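Local structure of protein (sliding clamp) (Enterobacteria phage RB69, 1B77) at residues Asn150-Val155 with Thr161-Ser166. The protein forms a three-subunit sliding clamp that probably encircles DNA and tethers the phage DNA polymerase to it for processive replication. Residues are numbered along the deposited sequence; the frame is centred on the assembly and turned at random.
Sequences NGYNKV and TRPKYS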
ATOM      1  N   ASN A 150     -13.493  22.380 -19.019  1.00 33.97           N
ATOM      2  CA  ASN A 150     -14.600  21.997 -18.149  1.00 33.58           C
ATOM      3  C   ASN A 150     -14.599  20.479 -18.018  1.00 33.53           C
ATOM      4  O   ASN A 150     -14.390  19.767 -19.004  1.00 33.36           O
ATOM      5  CB  ASN A 150     -15.939  22.459 -18.729  1.00 33.30           C
ATOM      6  CG  ASN A 150     -16.094  23.959 -18.724  1.00 33.22           C
ATOM      7  OD1 ASN A 150     -15.956  24.608 -17.686  1.00 32.83           O
ATOM      8  ND2 ASN A 150     -16.387  24.523 -19.887  1.00 33.30           N
ATOM      9  N   GLY A 151     -14.823  19.988 -16.801  1.00 33.62           N
ATOM     10  CA  GLY A 151     -14.842  18.553 -16.573  1.00 33.58           C
ATOM     11  C   GLY A 151     -16.248  18.066 -16.297  1.00 33.91           C
ATOM     12  O   GLY A 151     -16.974  18.677 -15.514  1.00 33.35           O
ATOM     13  N   TYR A 152     -16.634  16.963 -16.934  1.00 34.58           N
ATOM     14  CA  TYR A 152     -17.973  16.415 -16.757  1.00 35.32           C
ATOM     15  C   TYR A 152     -17.985  14.922 -16.463  1.00 36.48           C
ATOM     16  O   TYR A 152     -16.970  14.236 -16.574  1.00 36.33           O
ATOM     17  CB  TYR A 152     -18.817  16.620 -18.018  1.00 34.62           C
ATOM     18  CG  TYR A 152     -18.835  18.013 -18.598  1.00 33.91           C
ATOM     19  CD1 TYR A 152     -17.780  18.482 -19.382  1.00 33.71           C
ATOM     20  CD2 TYR A 152     -19.932  18.842 -18.403  1.00 33.73           C
ATOM     21  CE1 TYR A 152     -17.829  19.748 -19.964  1.00 33.64           C
ATOM     22  CE2 TYR A 152     -19.992  20.105 -18.977  1.00 33.54           C
ATOM     23  CZ  TYR A 152     -18.941  20.554 -19.754  1.00 33.58           C
ATOM     24  OH  TYR A 152     -19.020  21.802 -20.321  1.00 33.14           O
ATOM     25  N   ASN A 153     -19.163  14.431 -16.088  1.00 37.77           N
ATOM     26  CA  ASN A 153     -19.359  13.011 -15.837  1.00 39.28           C
ATOM     27  C   ASN A 153     -20.332  12.582 -16.927  1.00 40.09           C
ATOM     28  O   ASN A 153     -21.548  12.606 -16.732  1.00 40.06           O
ATOM     29  CB  ASN A 153     -19.985  12.758 -14.468  1.00 39.72           C
ATOM     30  CG  ASN A 153     -20.046  11.276 -14.131  1.00 40.28           C
ATOM     31  OD1 ASN A 153     -20.426  10.456 -14.966  1.00 40.51           O
ATOM     32  ND2 ASN A 153     -19.668  10.926 -12.907  1.00 40.76           N
ATOM     33  N   LYS A 154     -19.777  12.226 -18.080  1.00 41.17           N
ATOM     34  CA  LYS A 154     -20.534  11.797 -19.253  1.00 42.43           C
ATOM     35  C   LYS A 154     -21.647  10.790 -18.937  1.00 43.16           C
ATOM     36  O   LYS A 154     -22.726  10.828 -19.535  1.00 43.06           O
ATOM     37  CB  LYS A 154     -19.568  11.186 -20.269  1.00 42.70           C
ATOM     38  CG  LYS A 154     -20.198  10.743 -21.579  1.00 43.34           C
ATOM     39  CD  LYS A 154     -20.598  11.918 -22.440  1.00 43.74           C
ATOM     40  CE  LYS A 154     -21.014  11.450 -23.816  1.00 44.22           C
ATOM     41  NZ  LYS A 154     -21.338  12.602 -24.703  1.00 44.93           N
ATOM     42  N   VAL A 155     -21.384   9.895 -17.992  1.00 44.13           N
ATOM     43  CA  VAL A 155     -22.355   8.877 -17.620  1.00 45.15           C
ATOM     44  C   VAL A 155     -23.698   9.456 -17.160  1.00 45.78           C
ATOM     45  O   VAL A 155     -24.753   9.103 -17.695  1.00 45.74           O
ATOM     46  CB  VAL A 155     -21.796   7.969 -16.511  1.00 45.24           C
ATOM     47  CG1 VAL A 155     -22.789   6.857 -16.204  1.00 45.47           C
ATOM     48  CG2 VAL A 155     -20.458   7.381 -16.948  1.00 45.34           C
ATOM     49  N   THR A 161     -23.454  19.366 -19.848  1.00 41.58           N
ATOM     50  CA  THR A 161     -23.992  20.691 -19.555  1.00 41.19           C
ATOM     51  C   THR A 161     -23.851  21.053 -18.083  1.00 40.86           C
ATOM     52  O   THR A 161     -24.219  22.151 -17.660  1.00 40.97           O
ATOM     53  CB  THR A 161     -25.483  20.792 -19.933  1.00 41.31           C
ATOM     54  OG1 THR A 161     -26.251  19.935 -19.080  1.00 41.27           O
ATOM     55  CG2 THR A 161     -25.698  20.380 -21.377  1.00 41.35           C
ATOM     56  N   ARG A 162     -23.327  20.120 -17.298  1.00 40.40           N
ATOM     57  CA  ARG A 162     -23.145  20.357 -15.875  1.00 39.78           C
ATOM     58  C   ARG A 162     -21.708  20.068 -15.465  1.00 38.97           C
ATOM     59  O   ARG A 162     -21.376  18.965 -15.038  1.00 38.73           O
ATOM     60  CB  ARG A 162     -24.119  19.492 -15.065  1.00 40.42           C
ATOM     61  CG  ARG A 162     -25.585  19.818 -15.333  1.00 41.26           C
ATOM     62  CD  ARG A 162     -26.542  19.022 -14.442  1.00 42.11           C
ATOM     63  NE  ARG A 162     -26.635  17.606 -14.800  1.00 42.89           N
ATOM     64  CZ  ARG A 162     -27.106  17.150 -15.960  1.00 43.39           C
ATOM     65  NH1 ARG A 162     -27.530  17.996 -16.896  1.00 43.72           N
ATOM     66  NH2 ARG A 162     -27.164  15.842 -16.184  1.00 43.43           N
ATOM     67  N   PRO A 163     -20.826  21.068 -15.601  1.00 38.27           N
ATOM     68  CA  PRO A 163     -19.427  20.866 -15.224  1.00 37.55           C
ATOM     69  C   PRO A 163     -19.260  20.724 -13.719  1.00 36.95           C
ATOM     70  O   PRO A 163     -19.868  21.459 -12.940  1.00 36.83           O
ATOM     71  CB  PRO A 163     -18.745  22.116 -15.764  1.00 37.66           C
ATOM     72  CG  PRO A 163     -19.814  23.153 -15.612  1.00 38.13           C
ATOM     73  CD  PRO A 163     -21.034  22.427 -16.132  1.00 38.05           C
ATOM     74  N   LYS A 164     -18.436  19.767 -13.319  1.00 36.36           N
ATOM     75  CA  LYS A 164     -18.164  19.522 -11.913  1.00 35.87           C
ATOM     76  C   LYS A 164     -16.840  20.194 -11.574  1.00 35.31           C
ATOM     77  O   LYS A 164     -16.488  20.357 -10.404  1.00 34.76           O
ATOM     78  CB  LYS A 164     -18.080  18.017 -11.660  1.00 36.12           C
ATOM     79  CG  LYS A 164     -19.292  17.258 -12.202  1.00 36.59           C
ATOM     80  CD  LYS A 164     -19.335  15.823 -11.713  1.00 36.83           C
ATOM     81  CE  LYS A 164     -19.617  15.761 -10.219  1.00 36.99           C
ATOM     82  NZ  LYS A 164     -19.649  14.363  -9.711  1.00 37.23           N
ATOM     83  N   TYR A 165     -16.120  20.591 -12.619  1.00 35.09           N
ATOM     84  CA  TYR A 165     -14.831  21.249 -12.467  1.00 34.88           C
ATOM     85  C   TYR A 165     -14.537  22.196 -13.629  1.00 34.84           C
ATOM     86  O   TYR A 165     -14.991  21.984 -14.762  1.00 34.93           O
ATOM     87  CB  TYR A 165     -13.727  20.201 -12.379  1.00 35.19           C
ATOM     88  CG  TYR A 165     -12.335  20.767 -12.228  1.00 35.34           C
ATOM     89  CD1 TYR A 165     -11.912  21.321 -11.025  1.00 35.43           C
ATOM     90  CD2 TYR A 165     -11.424  20.701 -13.278  1.00 35.46           C
ATOM     91  CE1 TYR A 165     -10.612  21.791 -10.870  1.00 35.67           C
ATOM     92  CE2 TYR A 165     -10.125  21.166 -13.136  1.00 35.45           C
ATOM     93  CZ  TYR A 165      -9.724  21.705 -11.930  1.00 35.56           C
ATOM     94  OH  TYR A 165      -8.429  22.145 -11.787  1.00 35.66           O
ATOM     95  N   SER A 166     -13.767  23.240 -13.347  1.00 34.31           N
ATOM     96  CA  SER A 166     -13.422  24.207 -14.373  1.00 34.08           C
ATOM     97  C   SER A 166     -12.054  24.828 -14.126  1.00 33.52           C
ATOM     98  O   SER A 166     -11.771  25.311 -13.037  1.00 33.02           O
ATOM     99  CB  SER A 166     -14.485  25.300 -14.436  1.00 34.44           C
ATOM    100  OG  SER A 166     -14.215  26.181 -15.505  1.00 35.28           O
TER
HETATM  101  O   HOH W   1     -21.116  16.320 -15.664  1.00 30.59           O
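A classic beta bulge marks the place where two antiparallel strands of the sliding clamp part into a loop: Lys164 and Tyr165 both stand opposite Gly151. The glycine's two polar backbone atoms serve the two bulge residues in turn. Its N gives a hydrogen bond to Tyr165 O (2.9 Å), while its O takes one from Lys164 N (2.9 Å). Pro163 CA also approaches Gly151 O, at 3.3 Å, as a CA-H...O contact.

One residue along, Asn150 and Ser166 form a non-hydrogen-bonded pair, yet their side chains join: with CG beside its backbone N (chi1 -68°), Asn150 turns its amide oxygen OD1 to Ser166 OG, which donates at 3.2 Å, tilted 27° from the carbonyl plane. On the loop side the ring of Tyr152 takes over from the ladder. Its CE2 meets Pro163 CD at 3.8 Å. Thr161 N and Pro163 N by CE2, and Arg162 C by CD2, each come within 3.6 Å of those ring atoms, all set obliquely to the ring, and Arg162 N lies at the ring edge, in plane. Next to the CD2 side of the ring, a water accepts from Asn153 N and donates to Arg162 O, both at 2.7 Å, bridging the two loop segments where no direct backbone bond is made.

Lys164 NZ reaches back to Leu133 O, just after helix 120-132, and Tyr165 OH bonds Gln125 on that helix. Strand 146-152 is flanked on its other side by strand 137-143, whereas Tyr165 and Ser166 also pair antiparallel with a strand of a neighbouring subunit, carrying the sheet across the interface.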